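Local coordinates for putative SnoaL-like polyketide cyclase (Jannaschia sp., PDB 3KKG), which probably catalyses closure of a polyketide ring, as SnoaL-like cyclases do by intramolecular aldol condensation, at the interface of chains A and B. Residues are numbered along the deposited sequence; one frame, centred on the assembly and turned at random. Chains: chain A/B, Putative SnoaL-like polyketide cyclase.

The interface of chains A and B. Residues chain A 2-5, 8; chain B 2-5, 8.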
loop_
_atom_site.group_PDB
_atom_site.type_symbol
_atom_site.label_atom_id
_atom_site.label_comp_id
_atom_site.label_asym_id
_atom_site.label_seq_id
_atom_site.Cartn_x
_atom_site.Cartn_y
_atom_site.Cartn_z
ATOM N N GLN A 2 -2.041 20.587 -12.839
ATOM C CA GLN A 2 -1.363 21.569 -12.031
ATOM C C GLN A 2 0.022 21.038 -11.756
ATOM O O GLN A 2 0.186 19.902 -11.315
ATOM C CB GLN A 2 -2.150 21.781 -10.745
ATOM C CG GLN A 2 -1.442 22.442 -9.602
ATOM C CD GLN A 2 -2.401 22.546 -8.427
ATOM O OE1 GLN A 2 -2.403 21.722 -7.445
ATOM N NE2 GLN A 2 -3.276 23.514 -8.563
ATOM N N ASP A 3 1.019 21.856 -12.003
ATOM C CA ASP A 3 2.394 21.475 -11.801
ATOM C C ASP A 3 2.717 21.410 -10.316
ATOM O O ASP A 3 2.126 22.128 -9.502
ATOM C CB ASP A 3 3.345 22.484 -12.400
ATOM C CG ASP A 3 3.347 22.493 -13.927
ATOM O OD1 ASP A 3 2.637 21.682 -14.607
ATOM O OD2 ASP A 3 4.121 23.341 -14.422
ATOM N N ARG A 4 3.692 20.573 -10.013
ATOM C CA ARG A 4 4.213 20.463 -8.660
ATOM C C ARG A 4 4.768 21.794 -8.193
ATOM O O ARG A 4 5.445 22.496 -8.927
ATOM C CB ARG A 4 5.329 19.422 -8.616
ATOM C CG ARG A 4 4.776 18.010 -8.753
ATOM C CD ARG A 4 5.820 16.927 -8.921
ATOM N NE ARG A 4 5.155 15.658 -8.969
ATOM C CZ ARG A 4 5.705 14.521 -9.332
ATOM N NH1 ARG A 4 7.010 14.489 -9.630
ATOM N NH2 ARG A 4 4.988 13.410 -9.373
ATOM N N SER A 5 4.494 22.102 -6.935
ATOM C CA SER A 5 5.122 23.254 -6.325
ATOM C C SER A 5 6.616 22.992 -6.142
ATOM O O SER A 5 7.089 21.834 -6.219
ATOM C CB SER A 5 4.510 23.568 -4.964
ATOM O OG SER A 5 4.877 22.572 -3.998
ATOM N N GLU A 8 7.029 20.490 -3.396
ATOM C CA GLU A 8 6.627 19.148 -3.843
ATOM C C GLU A 8 7.689 18.497 -4.718
ATOM O O GLU A 8 8.042 17.327 -4.562
ATOM C CB GLU A 8 5.303 19.205 -4.597
ATOM C CG GLU A 8 4.106 19.434 -3.661
ATOM C CD GLU A 8 2.784 19.580 -4.416
ATOM O OE1 GLU A 8 2.812 20.093 -5.549
ATOM O OE2 GLU A 8 1.727 19.246 -3.862
ATOM N N GLN B 2 0.196 24.290 -1.670
ATOM C CA GLN B 2 -0.534 24.561 -2.883
ATOM C C GLN B 2 -1.869 23.868 -2.762
ATOM O O GLN B 2 -1.937 22.680 -2.452
ATOM C CB GLN B 2 0.266 24.039 -4.069
ATOM C CG GLN B 2 -0.461 23.852 -5.365
ATOM C CD GLN B 2 0.515 23.321 -6.402
ATOM O OE1 GLN B 2 0.602 22.081 -6.717
ATOM N NE2 GLN B 2 1.312 24.247 -6.879
ATOM N N ASP B 3 -2.929 24.599 -3.016
ATOM C CA ASP B 3 -4.266 24.071 -2.924
ATOM C C ASP B 3 -4.548 23.126 -4.082
ATOM O O ASP B 3 -3.993 23.275 -5.177
ATOM C CB ASP B 3 -5.304 25.166 -3.005
ATOM C CG ASP B 3 -5.343 26.065 -1.772
ATOM O OD1 ASP B 3 -4.592 25.860 -0.764
ATOM O OD2 ASP B 3 -6.190 26.983 -1.848
ATOM N N ARG B 4 -5.451 22.200 -3.816
ATOM C CA ARG B 4 -5.929 21.283 -4.836
ATOM C C ARG B 4 -6.570 22.043 -5.980
ATOM O O ARG B 4 -7.314 22.989 -5.778
ATOM C CB ARG B 4 -6.964 20.332 -4.236
ATOM C CG ARG B 4 -6.310 19.313 -3.314
ATOM C CD ARG B 4 -7.275 18.458 -2.520
ATOM N NE ARG B 4 -6.518 17.511 -1.755
ATOM C CZ ARG B 4 -6.991 16.763 -0.782
ATOM N NH1 ARG B 4 -8.297 16.815 -0.491
ATOM N NH2 ARG B 4 -6.194 15.943 -0.117
ATOM N N SER B 5 -6.289 21.577 -7.187
ATOM C CA SER B 5 -6.987 22.105 -8.340
ATOM C C SER B 5 -8.453 21.675 -8.299
ATOM O O SER B 5 -8.840 20.749 -7.548
ATOM C CB SER B 5 -6.367 21.609 -9.642
ATOM O OG SER B 5 -6.636 20.212 -9.834
ATOM N N GLU B 8 -8.612 18.018 -9.054
ATOM C CA GLU B 8 -8.122 17.224 -7.916
ATOM C C GLU B 8 -9.153 17.131 -6.801
ATOM O O GLU B 8 -9.415 16.068 -6.235
ATOM C CB GLU B 8 -6.825 17.809 -7.370
ATOM C CG GLU B 8 -5.626 17.537 -8.292
ATOM C CD GLU B 8 -4.337 18.195 -7.797
ATOM O OE1 GLU B 8 -4.430 19.269 -7.177
ATOM O OE2 GLU B 8 -3.245 17.679 -8.076
#
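Two N-terminal tails of the SnoaL-like protein reach their glutamines toward each other across a two-fold axis, each tail leading into the capping box, Ser-x-x-Glu, that starts helix 6-16. The deposited dimer may be the biological one, but the structure alone does not prove it. In each chain the capping box closes reciprocally: A:Ser5 OG accepts from the backbone N of A:Glu8 at 3.1 Å, while the backbone N of A:Ser5 donates to carboxylate oxygen A:Glu8 OE1 at 3.0 Å, on its anti lone pair. Both bonds are nearly straight, and the second fixes the carboxylate beside the incoming glutamine. A:Gln2 holds CG anti to the backbone N (chi1 163°) and continues extended, so its amide reaches chain B. There it meets B:Gln2 tip to tip, the amide planes turned 48° apart and the two CD atoms 3.6 Å from each other. B:Glu8 crosses A:Gln2 at about a right angle, carboxylate and amide planes 86° apart. As modelled, A:Gln2 OE1 lies 3.1 Å from B:Gln2 OE1, 3.2 Å from the backbone carbonyl B:Asp3 O and 3.2 Å from B:Glu8 OE1, all atoms that can only accept and so repel. An amide exchanged end for end in one chain could perhaps donate to such oxygens, whereas exchanging both would set donor against donor at the axis. The modelled A:Gln2 NE2 packs 3.8 Å from the methylene B:Ser5 CB. An alanine here removes the amide that meets B:Gln2 and lies against B:Glu8 and B:Ser5, which would probably weaken the contact of the two tails.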